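Local coordinates for SPBc2 prophage-derived uncharacterized protein yorR (Bacillus subtilis, PDB 3KB2) that is of unknown function but binds guanosine-3'-monophosphate-5'-diphosphate and may act as a thymidylate kinase-like nucleoside monophosphate kinase, at residues A[48-51]-A[52-55]; A[90-93]-A[94-97]; A[122-125]-A[126-130]; A[108-111]-A[112-115]. All coordinates share one frame; numbering follows the deposited sequence.

How the contacts relate
The parallel sheet order 2-3-1-4-5 is consistent with the P-loop nucleoside monophosphate kinase fold, and the four contacts fall into two groups on opposite sides of the chain's centre. Along the chain they come in the order 1, 2, 4, 3. Contacts 1 and 2, with centres 11 Å apart, span the ends of helices 42-52 and 82-92 and the turns after them, which lead towards strands 58-61 and 96-102; Lys95 of contact 2 joins them directly. Contacts 4 and 3 lie in consecutive helices, 105-115 and 122-137, with centres 14 Å apart and Ile125 packed on Leu112. Between the groups the centres are 29 to 33 Å apart, and the nucleotide lies near the second group.

Contact 1. Residues A[48-51]-A[52-55]; sequences HFNK and LADE
Carrying CG anti to its backbone N (chi1 -171°), His48 brings its ring beside Leu52, one turn later, which has CG anti to its carbonyl carbon (chi1 -64°). This is an i to i+4 pair in the last part of helix 42-52, before strand 58-61 of the parallel sheet. Leu52 CG lies over one face of the imidazole, and its CD1 methyl comes to 3.8 Å from His48 NE2. The same methyl sits near the plane of the Phe49 ring, at its edge, in a looser contact of 4.4 Å from Phe49 CD1. Leucine suits this place, as its apolar branch can lie against both aromatic rings. Phe49 is buried, its ring meeting Phe63 at a steep angle and touching Ile88 of helix 82-92.

The backbone keeps its helical bonds here, from Leu52 N to His48 O and from Ala53 N to Phe49 O (2.9 Å). A type I turn runs from Leu52 to Glu55. Small Ala53 fits against helix 82-92, while Asp54 OD1 forms a salt bridge with Lys91. Starting one residue before the turn, a bond from Asp54 N to Lys51 O spans 3.0 Å, the donor standing well above the carbonyl plane; the turn itself is closed by Glu55 N, which reaches Leu52 O at 2.9 Å.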
ATOM      1  N   HIS A  48     -11.609  -0.939  20.300  1.00 12.60           N
ATOM      2  CA  HIS A  48     -10.974   0.348  20.065  1.00 13.69           C
ATOM      3  C   HIS A  48     -11.940   1.397  19.508  1.00 16.79           C
ATOM      4  O   HIS A  48     -11.933   2.553  19.943  1.00 13.57           O
ATOM      5  CB  HIS A  48      -9.803   0.187  19.103  1.00 16.42           C
ATOM      6  CG  HIS A  48      -8.974   1.422  18.973  1.00 23.16           C
ATOM      7  ND1 HIS A  48      -8.210   1.913  20.007  1.00 28.20           N
ATOM      8  CD2 HIS A  48      -8.846   2.310  17.956  1.00 28.15           C
ATOM      9  CE1 HIS A  48      -7.649   3.053  19.639  1.00 23.70           C
ATOM     10  NE2 HIS A  48      -8.021   3.315  18.399  1.00 33.70           N
ATOM     11  N   PHE A  49     -12.766   0.995  18.542  1.00 15.45           N
ATOM     12  CA  PHE A  49     -13.718   1.915  17.941  1.00  7.78           C
ATOM     13  C   PHE A  49     -14.757   2.346  18.949  1.00 13.83           C
ATOM     14  O   PHE A  49     -15.204   3.491  18.944  1.00 20.07           O
ATOM     15  CB  PHE A  49     -14.411   1.277  16.733  1.00 17.41           C
ATOM     16  CG  PHE A  49     -13.577   1.280  15.488  1.00 19.86           C
ATOM     17  CD1 PHE A  49     -12.801   2.388  15.163  1.00 24.14           C
ATOM     18  CD2 PHE A  49     -13.576   0.187  14.630  1.00 24.83           C
ATOM     19  CE1 PHE A  49     -12.037   2.412  14.004  1.00 28.91           C
ATOM     20  CE2 PHE A  49     -12.814   0.197  13.464  1.00 20.87           C
ATOM     21  CZ  PHE A  49     -12.042   1.312  13.150  1.00 19.71           C
ATOM     22  N   ASN A  50     -15.132   1.429  19.826  1.00 18.14           N
ATOM     23  CA  ASN A  50     -16.129   1.735  20.836  1.00 15.95           C
ATOM     24  C   ASN A  50     -15.601   2.760  21.829  1.00 12.73           C
ATOM     25  O   ASN A  50     -16.349   3.605  22.300  1.00 17.19           O
ATOM     26  CB  ASN A  50     -16.539   0.468  21.580  1.00 17.70           C
ATOM     27  CG  ASN A  50     -17.968   0.523  22.043  1.00 18.86           C
ATOM     28  OD1 ASN A  50     -18.374  -0.219  22.926  1.00 32.65           O
ATOM     29  ND2 ASN A  50     -18.751   1.400  21.432  1.00 24.22           N
ATOM     30  N   LYS A  51     -14.315   2.670  22.159  1.00 16.14           N
ATOM     31  CA  LYS A  51     -13.707   3.618  23.086  1.00 17.94           C
ATOM     32  C   LYS A  51     -13.669   4.993  22.445  1.00 24.41           C
ATOM     33  O   LYS A  51     -13.934   6.001  23.100  1.00 28.95           O
ATOM     34  CB  LYS A  51     -12.280   3.210  23.447  1.00 13.99           C
ATOM     35  CG  LYS A  51     -12.186   2.058  24.418  1.00 14.29           C
ATOM     36  CD  LYS A  51     -10.764   1.558  24.499  1.00 16.34           C
ATOM     37  CE  LYS A  51     -10.729   0.175  25.124  1.00 35.72           C
ATOM     38  NZ  LYS A  51      -9.374  -0.456  25.060  1.00 34.66           N
ATOM     39  N   LEU A  52     -13.327   5.047  21.164  1.00 24.29           N
ATOM     40  CA  LEU A  52     -13.294   6.334  20.500  1.00 20.74           C
ATOM     41  C   LEU A  52     -14.699   6.898  20.514  1.00 13.05           C
ATOM     42  O   LEU A  52     -14.881   8.086  20.695  1.00 19.11           O
ATOM     43  CB  LEU A  52     -12.798   6.192  19.066  1.00 23.04           C
ATOM     44  CG  LEU A  52     -11.360   5.709  18.980  1.00 31.98           C
ATOM     45  CD1 LEU A  52     -10.957   5.563  17.515  1.00 30.41           C
ATOM     46  CD2 LEU A  52     -10.449   6.699  19.712  1.00 28.80           C
ATOM     47  N   ALA A  53     -15.689   6.028  20.349  1.00 17.51           N
ATOM     48  CA  ALA A  53     -17.078   6.455  20.333  1.00 16.20           C
ATOM     49  C   ALA A  53     -17.504   7.119  21.635  1.00 22.03           C
ATOM     50  O   ALA A  53     -18.536   7.790  21.691  1.00 19.78           O
ATOM     51  CB  ALA A  53     -17.986   5.286  20.023  1.00 12.34           C
ATOM     52  N   ASP A  54     -16.726   6.927  22.692  1.00 27.26           N
ATOM     53  CA  ASP A  54     -17.056   7.555  23.969  1.00 22.53           C
ATOM     54  C   ASP A  54     -16.506   8.974  24.016  1.00 21.14           C
ATOM     55  O   ASP A  54     -17.035   9.827  24.722  1.00 24.77           O
ATOM     56  CB  ASP A  54     -16.485   6.738  25.127  1.00 21.05           C
ATOM     57  CG  ASP A  54     -17.277   5.480  25.384  1.00 31.20           C
ATOM     58  OD1 ASP A  54     -18.517   5.583  25.520  1.00 28.73           O
ATOM     59  OD2 ASP A  54     -16.665   4.395  25.458  1.00 30.80           O
ATOM     60  N   GLU A  55     -15.443   9.217  23.253  1.00 25.09           N
ATOM     61  CA  GLU A  55     -14.810  10.526  23.203  1.00 20.90           C
ATOM     62  C   GLU A  55     -15.731  11.587  22.621  1.00 26.82           C
ATOM     63  O   GLU A  55     -16.720  11.280  21.946  1.00 23.75           O
ATOM     64  CB  GLU A  55     -13.522  10.471  22.365  1.00 25.30           C
ATOM     65  CG  GLU A  55     -12.227  10.121  23.124  1.00 37.49           C
ATOM     66  CD  GLU A  55     -11.850  11.151  24.193  1.00 52.13           C
ATOM     67  OE1 GLU A  55     -10.640  11.296  24.496  1.00 59.18           O
ATOM     68  OE2 GLU A  55     -12.766  11.808  24.745  1.00 57.42           O
TER

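Contact 2. Residues A[90-93]-A[94-97]; sequences DKIK and AKAK
Ile92 holds two of its branches against the residues that follow it: CG1 lies 3.6 Å from Ala96 CB, and CG2 lies 3.6 Å from Lys95 CE. The contact is the turn from helix 82-92 into strand 96-102, closing a beta-alpha-beta connection that passes strand 3-7 of the parallel sheet. Ile92 carries CG1 between its backbone N and carbonyl carbon (chi1 73°), a crowded position that points this branch at Ala96 and leaves CG2 for the lysine. Its beta-branched, apolar side chain suits a place that also touches Leu3 and Ile5 of the neighbouring strand, and small Ala96 offers its one methyl to Ile92 CG1.

Lys95 also has CG between N and the carbonyl carbon (chi1 57°), but beyond CG it is fully extended. It crosses Ile92 at about a right angle, its CE methylene lying against Ile92 CG2, and carries the ammonium on to the backbone oxygens of Ala53 and Glu55. Lys93 differs: a bend at its last torsion (chi4 -47°) turns the ammonium back to Asp90. Its NZ donates to a lone pair of Asp90 O, in the carbonyl plane, at 3.1 Å, and forms a salt bridge with Asp90 OD1 at 3.4 Å. The ammonium thus meets both the backbone oxygen and the carboxylate, and would be expected to offset the acid's charge.

Lys95 N, and weakly Ala96 N, donate to Ile92 O, whose position is less certain. A water closes the turn, accepting from Ala94 N at 2.7 Å and donating to Lys91 O at 3.2 Å.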
ATOM      1  N   ASP A  90     -25.216   4.761  16.237  1.00 25.19           N
ATOM      2  CA  ASP A  90     -26.253   5.161  17.174  1.00 27.13           C
ATOM      3  C   ASP A  90     -25.617   5.802  18.406  1.00 22.62           C
ATOM      4  O   ASP A  90     -26.139   6.758  18.980  1.00 22.53           O
ATOM      5  CB  ASP A  90     -27.083   3.942  17.588  1.00 35.04           C
ATOM      6  CG  ASP A  90     -28.097   4.270  18.668  1.00 34.20           C
ATOM      7  OD1 ASP A  90     -29.083   4.983  18.376  1.00 51.01           O
ATOM      8  OD2 ASP A  90     -27.901   3.821  19.816  1.00 42.10           O
ATOM      9  N   LYS A  91     -24.471   5.279  18.800  1.00 16.93           N
ATOM     10  CA  LYS A  91     -23.783   5.789  19.968  1.00 18.81           C
ATOM     11  C   LYS A  91     -23.235   7.232  19.854  1.00 24.97           C
ATOM     12  O   LYS A  91     -23.079   7.919  20.869  1.00 24.76           O
ATOM     13  CB  LYS A  91     -22.664   4.816  20.336  1.00 17.15           C
ATOM     14  CG  LYS A  91     -21.883   5.196  21.569  1.00 17.65           C
ATOM     15  CD  LYS A  91     -20.960   4.078  21.994  1.00 17.07           C
ATOM     16  CE  LYS A  91     -20.156   4.516  23.195  1.00 22.01           C
ATOM     17  NZ  LYS A  91     -19.447   3.407  23.869  1.00 34.08           N
ATOM     18  N   ILE A  92     -22.962   7.701  18.638  1.00 17.39           N
ATOM     19  CA  ILE A  92     -22.409   9.044  18.453  1.00 16.54           C
ATOM     20  C   ILE A  92     -23.215   9.928  17.510  1.00 22.23           C
ATOM     21  O   ILE A  92     -22.754  10.995  17.114  1.00 22.96           O
ATOM     22  CB  ILE A  92     -20.980   8.963  17.889  1.00 22.83           C
ATOM     23  CG1 ILE A  92     -21.035   8.538  16.417  1.00 23.33           C
ATOM     24  CG2 ILE A  92     -20.156   7.957  18.703  1.00 17.60           C
ATOM     25  CD1 ILE A  92     -19.689   8.411  15.739  1.00 24.05           C
ATOM     26  N   LYS A  93     -24.408   9.477  17.140  1.00 20.82           N
ATOM     27  CA  LYS A  93     -25.260  10.225  16.223  1.00 19.28           C
ATOM     28  C   LYS A  93     -25.620  11.621  16.727  1.00 25.31           C
ATOM     29  O   LYS A  93     -25.821  12.534  15.931  1.00 29.91           O
ATOM     30  CB  LYS A  93     -26.544   9.428  15.946  1.00 26.60           C
ATOM     31  CG  LYS A  93     -27.476   9.270  17.151  1.00 33.93           C
ATOM     32  CD  LYS A  93     -28.481   8.125  16.965  1.00 41.76           C
ATOM     33  CE  LYS A  93     -29.498   8.082  18.101  1.00 37.20           C
ATOM     34  NZ  LYS A  93     -28.849   8.188  19.439  1.00 44.13           N
ATOM     35  N   ALA A  94     -25.689  11.791  18.045  1.00 22.43           N
ATOM     36  CA  ALA A  94     -26.055  13.078  18.622  1.00 29.61           C
ATOM     37  C   ALA A  94     -24.890  14.016  18.895  1.00 23.58           C
ATOM     38  O   ALA A  94     -25.055  15.053  19.534  1.00 28.82           O
ATOM     39  CB  ALA A  94     -26.826  12.857  19.911  1.00 36.49           C
ATOM     40  N   LYS A  95     -23.714  13.673  18.409  1.00 21.38           N
ATOM     41  CA  LYS A  95     -22.571  14.514  18.676  1.00 19.12           C
ATOM     42  C   LYS A  95     -21.587  14.432  17.542  1.00 20.01           C
ATOM     43  O   LYS A  95     -20.592  15.152  17.517  1.00 24.12           O
ATOM     44  CB  LYS A  95     -21.887  14.031  19.943  1.00 23.20           C
ATOM     45  CG  LYS A  95     -21.476  12.569  19.856  1.00 22.16           C
ATOM     46  CD  LYS A  95     -20.500  12.200  20.956  1.00 25.97           C
ATOM     47  CE  LYS A  95     -20.311  10.693  21.054  1.00 21.60           C
ATOM     48  NZ  LYS A  95     -19.273  10.342  22.075  1.00 20.66           N
ATOM     49  N   ALA A  96     -21.861  13.550  16.599  1.00 18.02           N
ATOM     50  CA  ALA A  96     -20.936  13.364  15.509  1.00 17.92           C
ATOM     51  C   ALA A  96     -21.205  14.205  14.285  1.00 23.42           C
ATOM     52  O   ALA A  96     -22.350  14.513  13.953  1.00 25.05           O
ATOM     53  CB  ALA A  96     -20.889  11.893  15.126  1.00 22.03           C
ATOM     54  N   LYS A  97     -20.113  14.595  13.639  1.00 23.31           N
ATOM     55  CA  LYS A  97     -20.140  15.358  12.399  1.00 19.51           C
ATOM     56  C   LYS A  97     -19.232  14.531  11.501  1.00 21.65           C
ATOM     57  O   LYS A  97     -18.012  14.498  11.703  1.00 18.54           O
ATOM     58  CB  LYS A  97     -19.553  16.759  12.599  1.00 28.02           C
ATOM     59  CG  LYS A  97     -20.585  17.884  12.646  1.00 27.57           C
ATOM     60  CD  LYS A  97     -21.617  17.666  13.748  1.00 38.46           C
ATOM     61  CE  LYS A  97     -22.510  18.892  13.935  1.00 39.99           C
ATOM     62  NZ  LYS A  97     -23.271  19.250  12.707  1.00 31.56           N
TER
HETATM   63  O   HOH W   1     -24.592  10.654  20.263  1.00 45.26           O

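Contact 3. Residues A[122-125]-A[126-130]; sequences GKDI and DSILE
The carboxylate of Asp124 brings OD2 to 3.5 Å from Ser127 OG and 4.0 Å from the Ile128 CD1 methyl. The other flat group, the carboxylate of Asp126, turns to the start of the helix, its OD2 only 2.6 Å from Gly122 O; this OD2 also makes a long, weak ion pair with Lys109. Both acids lie near the N-terminal end of helix 122-137, where the helix dipole would be expected to favour negative charge.

Ser127 turns OG between its backbone N and carbonyl carbon (chi1 68°), which brings the hydroxyl back onto the helix. It donates to Asp124 O at 2.8 Å, and the same oxygen accepts Ile128 N at 3.1 Å; two donors thus share one carbonyl. Ser127 OG is also hydrogen-bonded to Lys73, whose ammonium forms a long, weak ion pair with Asp124.

Ile125 CG2 meets Leu129 CD1 at 4.1 Å, and the same two residues are joined by the backbone bond from Leu129 N to Ile125 O. Their branched, apolar side chains suit the side turned to helix 105-115, where Ile125 rests on Ile108 and Leu112, and Leu129 on Pro105. Asp124 and Lys123 pack on Phe35 and Glu36 of the second subunit.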
ATOM      1  N   GLY A 122      -3.426   3.082 -11.206  1.00 56.19           N
ATOM      2  CA  GLY A 122      -4.671   3.661 -11.677  1.00 47.26           C
ATOM      3  C   GLY A 122      -5.917   2.895 -11.278  1.00 45.73           C
ATOM      4  O   GLY A 122      -6.804   3.429 -10.609  1.00 43.49           O
ATOM      5  N   LYS A 123      -5.986   1.635 -11.692  1.00 40.59           N
ATOM      6  CA  LYS A 123      -7.133   0.801 -11.378  1.00 41.19           C
ATOM      7  C   LYS A 123      -7.390   0.647  -9.878  1.00 45.66           C
ATOM      8  O   LYS A 123      -8.542   0.702  -9.435  1.00 35.88           O
ATOM      9  CB  LYS A 123      -6.973  -0.577 -12.021  1.00 44.06           C
ATOM     10  CG  LYS A 123      -7.485  -0.657 -13.447  1.00 48.18           C
ATOM     11  CD  LYS A 123      -7.691  -2.105 -13.858  1.00 53.68           C
ATOM     12  CE  LYS A 123      -8.705  -2.217 -14.990  1.00 59.90           C
ATOM     13  NZ  LYS A 123      -9.193  -3.618 -15.187  1.00 54.99           N
ATOM     14  N   ASP A 124      -6.329   0.455  -9.096  1.00 42.29           N
ATOM     15  CA  ASP A 124      -6.483   0.297  -7.650  1.00 41.26           C
ATOM     16  C   ASP A 124      -7.059   1.566  -7.046  1.00 39.33           C
ATOM     17  O   ASP A 124      -7.991   1.519  -6.240  1.00 36.10           O
ATOM     18  CB  ASP A 124      -5.147   0.003  -6.969  1.00 43.27           C
ATOM     19  CG  ASP A 124      -5.326  -0.474  -5.532  1.00 55.29           C
ATOM     20  OD1 ASP A 124      -4.350  -0.455  -4.752  1.00 58.21           O
ATOM     21  OD2 ASP A 124      -6.455  -0.887  -5.186  1.00 57.27           O
ATOM     22  N   ILE A 125      -6.487   2.702  -7.432  1.00 34.68           N
ATOM     23  CA  ILE A 125      -6.942   3.990  -6.935  1.00 27.43           C
ATOM     24  C   ILE A 125      -8.417   4.192  -7.237  1.00 25.67           C
ATOM     25  O   ILE A 125      -9.149   4.760  -6.425  1.00 32.48           O
ATOM     26  CB  ILE A 125      -6.141   5.148  -7.562  1.00 24.72           C
ATOM     27  CG1 ILE A 125      -4.669   5.041  -7.156  1.00 26.09           C
ATOM     28  CG2 ILE A 125      -6.735   6.479  -7.143  1.00 33.29           C
ATOM     29  CD1 ILE A 125      -4.442   4.978  -5.659  1.00 32.66           C
ATOM     30  N   ASP A 126      -8.858   3.730  -8.404  1.00 29.71           N
ATOM     31  CA  ASP A 126     -10.264   3.872  -8.781  1.00 33.06           C
ATOM     32  C   ASP A 126     -11.189   3.059  -7.905  1.00 25.10           C
ATOM     33  O   ASP A 126     -12.215   3.557  -7.461  1.00 28.26           O
ATOM     34  CB  ASP A 126     -10.485   3.444 -10.226  1.00 38.00           C
ATOM     35  CG  ASP A 126      -9.850   4.388 -11.202  1.00 46.13           C
ATOM     36  OD1 ASP A 126     -10.217   5.581 -11.191  1.00 51.04           O
ATOM     37  OD2 ASP A 126      -8.986   3.935 -11.977  1.00 58.30           O
ATOM     38  N   SER A 127     -10.830   1.802  -7.675  1.00 24.10           N
ATOM     39  CA  SER A 127     -11.652   0.918  -6.860  1.00 18.96           C
ATOM     40  C   SER A 127     -11.768   1.428  -5.427  1.00 25.69           C
ATOM     41  O   SER A 127     -12.799   1.259  -4.773  1.00 29.76           O
ATOM     42  CB  SER A 127     -11.066  -0.491  -6.853  1.00 23.81           C
ATOM     43  OG  SER A 127      -9.838  -0.530  -6.160  1.00 24.49           O
ATOM     44  N   ILE A 128     -10.707   2.050  -4.933  1.00 24.11           N
ATOM     45  CA  ILE A 128     -10.719   2.577  -3.579  1.00 24.01           C
ATOM     46  C   ILE A 128     -11.625   3.795  -3.496  1.00 23.16           C
ATOM     47  O   ILE A 128     -12.397   3.938  -2.548  1.00 23.78           O
ATOM     48  CB  ILE A 128      -9.303   2.954  -3.123  1.00 23.31           C
ATOM     49  CG1 ILE A 128      -8.485   1.686  -2.908  1.00 25.14           C
ATOM     50  CG2 ILE A 128      -9.358   3.752  -1.828  1.00 29.81           C
ATOM     51  CD1 ILE A 128      -7.071   1.959  -2.485  1.00 26.23           C
ATOM     52  N   LEU A 129     -11.522   4.672  -4.492  1.00 25.02           N
ATOM     53  CA  LEU A 129     -12.339   5.873  -4.542  1.00 22.31           C
ATOM     54  C   LEU A 129     -13.811   5.497  -4.606  1.00 24.48           C
ATOM     55  O   LEU A 129     -14.644   6.107  -3.938  1.00 10.52           O
ATOM     56  CB  LEU A 129     -11.974   6.719  -5.763  1.00 22.85           C
ATOM     57  CG  LEU A 129     -10.595   7.380  -5.776  1.00 25.79           C
ATOM     58  CD1 LEU A 129     -10.450   8.241  -7.024  1.00 34.11           C
ATOM     59  CD2 LEU A 129     -10.418   8.233  -4.541  1.00 31.32           C
ATOM     60  N   GLU A 130     -14.125   4.487  -5.415  1.00 27.22           N
ATOM     61  CA  GLU A 130     -15.501   4.024  -5.577  1.00 26.77           C
ATOM     62  C   GLU A 130     -16.042   3.418  -4.301  1.00 19.76           C
ATOM     63  O   GLU A 130     -17.201   3.629  -3.967  1.00 22.58           O
ATOM     64  CB  GLU A 130     -15.591   2.987  -6.695  1.00 31.34           C
ATOM     65  CG  GLU A 130     -16.325   3.464  -7.939  1.00 48.93           C
ATOM     66  CD  GLU A 130     -17.707   4.022  -7.635  1.00 52.65           C
ATOM     67  OE1 GLU A 130     -18.492   3.342  -6.931  1.00 42.69           O
ATOM     68  OE2 GLU A 130     -18.009   5.141  -8.114  1.00 51.71           O
TER

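Contact 4. Residues A[108-111]-A[112-115]; sequences IKKR and LRVR
Helix 105-115, which follows strand 96-102 of the sheet, brings Ile108 and Leu112 together one turn apart. Ile108 CG2 touches Leu112 CD1 at 4.1 Å, the two side chains slanting across each other. In the backbone, Leu112 N donates to Ile108 O at 3.0 Å. These branched, apolar residues suit the buried side of the helix, and both pack on Ile125 of helix 122-137.

On the outer side Arg113 folds back over the preceding turn. A bend at chi3 (-70°) lays the guanidinium flat against the backbone, with Lys110 CA 3.5 Å above its plane and offset toward the rim. NH2 of Arg113 also lies 3.6 Å from Lys110 CB, so the charged group rests on aliphatic carbon. Lys110, with CG anti to its backbone N, bends along its chain; its NZ stays 5.4 Å from Arg113 NH2, where like charges would be expected to repel mildly. The nearly straight bond from Val114 N to Lys110 O (174°) holds this turn in shape.

In a fold consistent with the P-loop kinases, this helix borders the nucleotide pocket. Arg111, extended from CG to NE, donates to the backbone oxygens of Thr148 and of Cys11, a pocket residue, tying the helix to the pocket loop. Arg115 lies with one guanidinium face over Leu112 CD2, 3.9 Å from the plane; its side chain is about 5 Å from the bound nucleotide and makes a long, weak ion pair with Asp10. Arg115 N closes the last turn, donating to Arg111 O at 3.0 Å from above the carbonyl plane.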
ATOM      1  N   ILE A 108      -6.392  12.919  -7.563  1.00 22.28           N
ATOM      2  CA  ILE A 108      -5.758  12.058  -6.583  1.00 20.33           C
ATOM      3  C   ILE A 108      -4.462  11.510  -7.155  1.00 14.46           C
ATOM      4  O   ILE A 108      -3.421  11.567  -6.519  1.00 22.10           O
ATOM      5  CB  ILE A 108      -6.693  10.878  -6.208  1.00 21.85           C
ATOM      6  CG1 ILE A 108      -7.948  11.423  -5.525  1.00 18.55           C
ATOM      7  CG2 ILE A 108      -5.959   9.865  -5.326  1.00 11.53           C
ATOM      8  CD1 ILE A 108      -7.657  12.270  -4.308  1.00 28.41           C
ATOM      9  N   LYS A 109      -4.531  10.982  -8.367  1.00 20.01           N
ATOM     10  CA  LYS A 109      -3.347  10.430  -8.991  1.00 14.73           C
ATOM     11  C   LYS A 109      -2.233  11.468  -9.075  1.00 20.34           C
ATOM     12  O   LYS A 109      -1.061  11.154  -8.850  1.00 21.48           O
ATOM     13  CB  LYS A 109      -3.710   9.894 -10.368  1.00 22.18           C
ATOM     14  CG  LYS A 109      -4.664   8.715 -10.278  1.00 22.50           C
ATOM     15  CD  LYS A 109      -5.208   8.332 -11.631  1.00 23.66           C
ATOM     16  CE  LYS A 109      -6.316   7.305 -11.500  1.00 25.06           C
ATOM     17  NZ  LYS A 109      -6.856   6.949 -12.836  1.00 21.97           N
ATOM     18  N   LYS A 110      -2.602  12.708  -9.381  1.00 18.66           N
ATOM     19  CA  LYS A 110      -1.630  13.798  -9.469  1.00 18.35           C
ATOM     20  C   LYS A 110      -0.950  14.026  -8.113  1.00 13.44           C
ATOM     21  O   LYS A 110       0.262  14.149  -8.022  1.00 15.99           O
ATOM     22  CB  LYS A 110      -2.327  15.094  -9.907  1.00 11.87           C
ATOM     23  CG  LYS A 110      -1.375  16.257 -10.154  1.00 20.54           C
ATOM     24  CD  LYS A 110      -1.818  17.523  -9.430  1.00 35.12           C
ATOM     25  CE  LYS A 110      -3.176  18.018  -9.901  1.00 33.19           C
ATOM     26  NZ  LYS A 110      -3.137  18.354 -11.354  1.00 45.83           N
ATOM     27  N   ARG A 111      -1.737  14.079  -7.053  1.00 19.66           N
ATOM     28  CA  ARG A 111      -1.172  14.309  -5.743  1.00 14.86           C
ATOM     29  C   ARG A 111      -0.248  13.184  -5.321  1.00 16.80           C
ATOM     30  O   ARG A 111       0.683  13.408  -4.561  1.00 15.32           O
ATOM     31  CB  ARG A 111      -2.299  14.525  -4.734  1.00 15.58           C
ATOM     32  CG  ARG A 111      -3.103  15.773  -5.056  1.00 16.56           C
ATOM     33  CD  ARG A 111      -4.225  16.020  -4.078  1.00 17.38           C
ATOM     34  NE  ARG A 111      -4.935  17.239  -4.441  1.00 20.95           N
ATOM     35  CZ  ARG A 111      -6.144  17.564  -4.003  1.00 19.11           C
ATOM     36  NH1 ARG A 111      -6.793  16.757  -3.170  1.00 11.48           N
ATOM     37  NH2 ARG A 111      -6.706  18.691  -4.420  1.00 17.96           N
ATOM     38  N   LEU A 112      -0.503  11.978  -5.816  1.00 22.89           N
ATOM     39  CA  LEU A 112       0.337  10.815  -5.504  1.00 26.13           C
ATOM     40  C   LEU A 112       1.675  10.930  -6.235  1.00 24.32           C
ATOM     41  O   LEU A 112       2.729  10.635  -5.675  1.00 23.32           O
ATOM     42  CB  LEU A 112      -0.379   9.523  -5.916  1.00 24.70           C
ATOM     43  CG  LEU A 112      -1.569   9.125  -5.027  1.00 20.85           C
ATOM     44  CD1 LEU A 112      -2.331   7.953  -5.626  1.00 20.94           C
ATOM     45  CD2 LEU A 112      -1.040   8.770  -3.654  1.00 19.67           C
ATOM     46  N   ARG A 113       1.625  11.366  -7.490  1.00 27.62           N
ATOM     47  CA  ARG A 113       2.839  11.542  -8.265  1.00 25.45           C
ATOM     48  C   ARG A 113       3.733  12.542  -7.551  1.00 35.01           C
ATOM     49  O   ARG A 113       4.879  12.244  -7.241  1.00 44.77           O
ATOM     50  CB  ARG A 113       2.528  12.064  -9.667  1.00 31.82           C
ATOM     51  CG  ARG A 113       1.898  11.051 -10.600  1.00 19.59           C
ATOM     52  CD  ARG A 113       1.995  11.514 -12.052  1.00 24.63           C
ATOM     53  NE  ARG A 113       1.142  12.660 -12.368  1.00 19.64           N
ATOM     54  CZ  ARG A 113      -0.170  12.594 -12.598  1.00 31.92           C
ATOM     55  NH1 ARG A 113      -0.809  11.428 -12.547  1.00 15.07           N
ATOM     56  NH2 ARG A 113      -0.846  13.700 -12.909  1.00 23.70           N
ATOM     57  N   VAL A 114       3.206  13.729  -7.276  1.00 35.58           N
ATOM     58  CA  VAL A 114       4.010  14.738  -6.603  1.00 43.54           C
ATOM     59  C   VAL A 114       4.472  14.282  -5.226  1.00 44.92           C
ATOM     60  O   VAL A 114       5.578  14.609  -4.800  1.00 51.76           O
ATOM     61  CB  VAL A 114       3.250  16.065  -6.455  1.00 44.79           C
ATOM     62  CG1 VAL A 114       2.855  16.583  -7.823  1.00 52.87           C
ATOM     63  CG2 VAL A 114       2.037  15.876  -5.582  1.00 57.90           C
ATOM     64  N   ARG A 115       3.631  13.533  -4.526  1.00 37.78           N
ATOM     65  CA  ARG A 115       4.005  13.050  -3.206  1.00 46.38           C
ATOM     66  C   ARG A 115       5.227  12.142  -3.340  1.00 54.24           C
ATOM     67  O   ARG A 115       6.047  12.036  -2.425  1.00 53.27           O
ATOM     68  CB  ARG A 115       2.851  12.266  -2.579  1.00 45.48           C
ATOM     69  CG  ARG A 115       3.203  11.634  -1.244  1.00 44.32           C
ATOM     70  CD  ARG A 115       2.562  10.264  -1.093  1.00 50.05           C
ATOM     71  NE  ARG A 115       1.341  10.287  -0.291  1.00 46.69           N
ATOM     72  CZ  ARG A 115       0.643   9.203   0.031  1.00 47.20           C
ATOM     73  NH1 ARG A 115       1.044   8.005  -0.384  1.00 45.27           N
ATOM     74  NH2 ARG A 115      -0.449   9.312   0.776  1.00 45.67           N
TER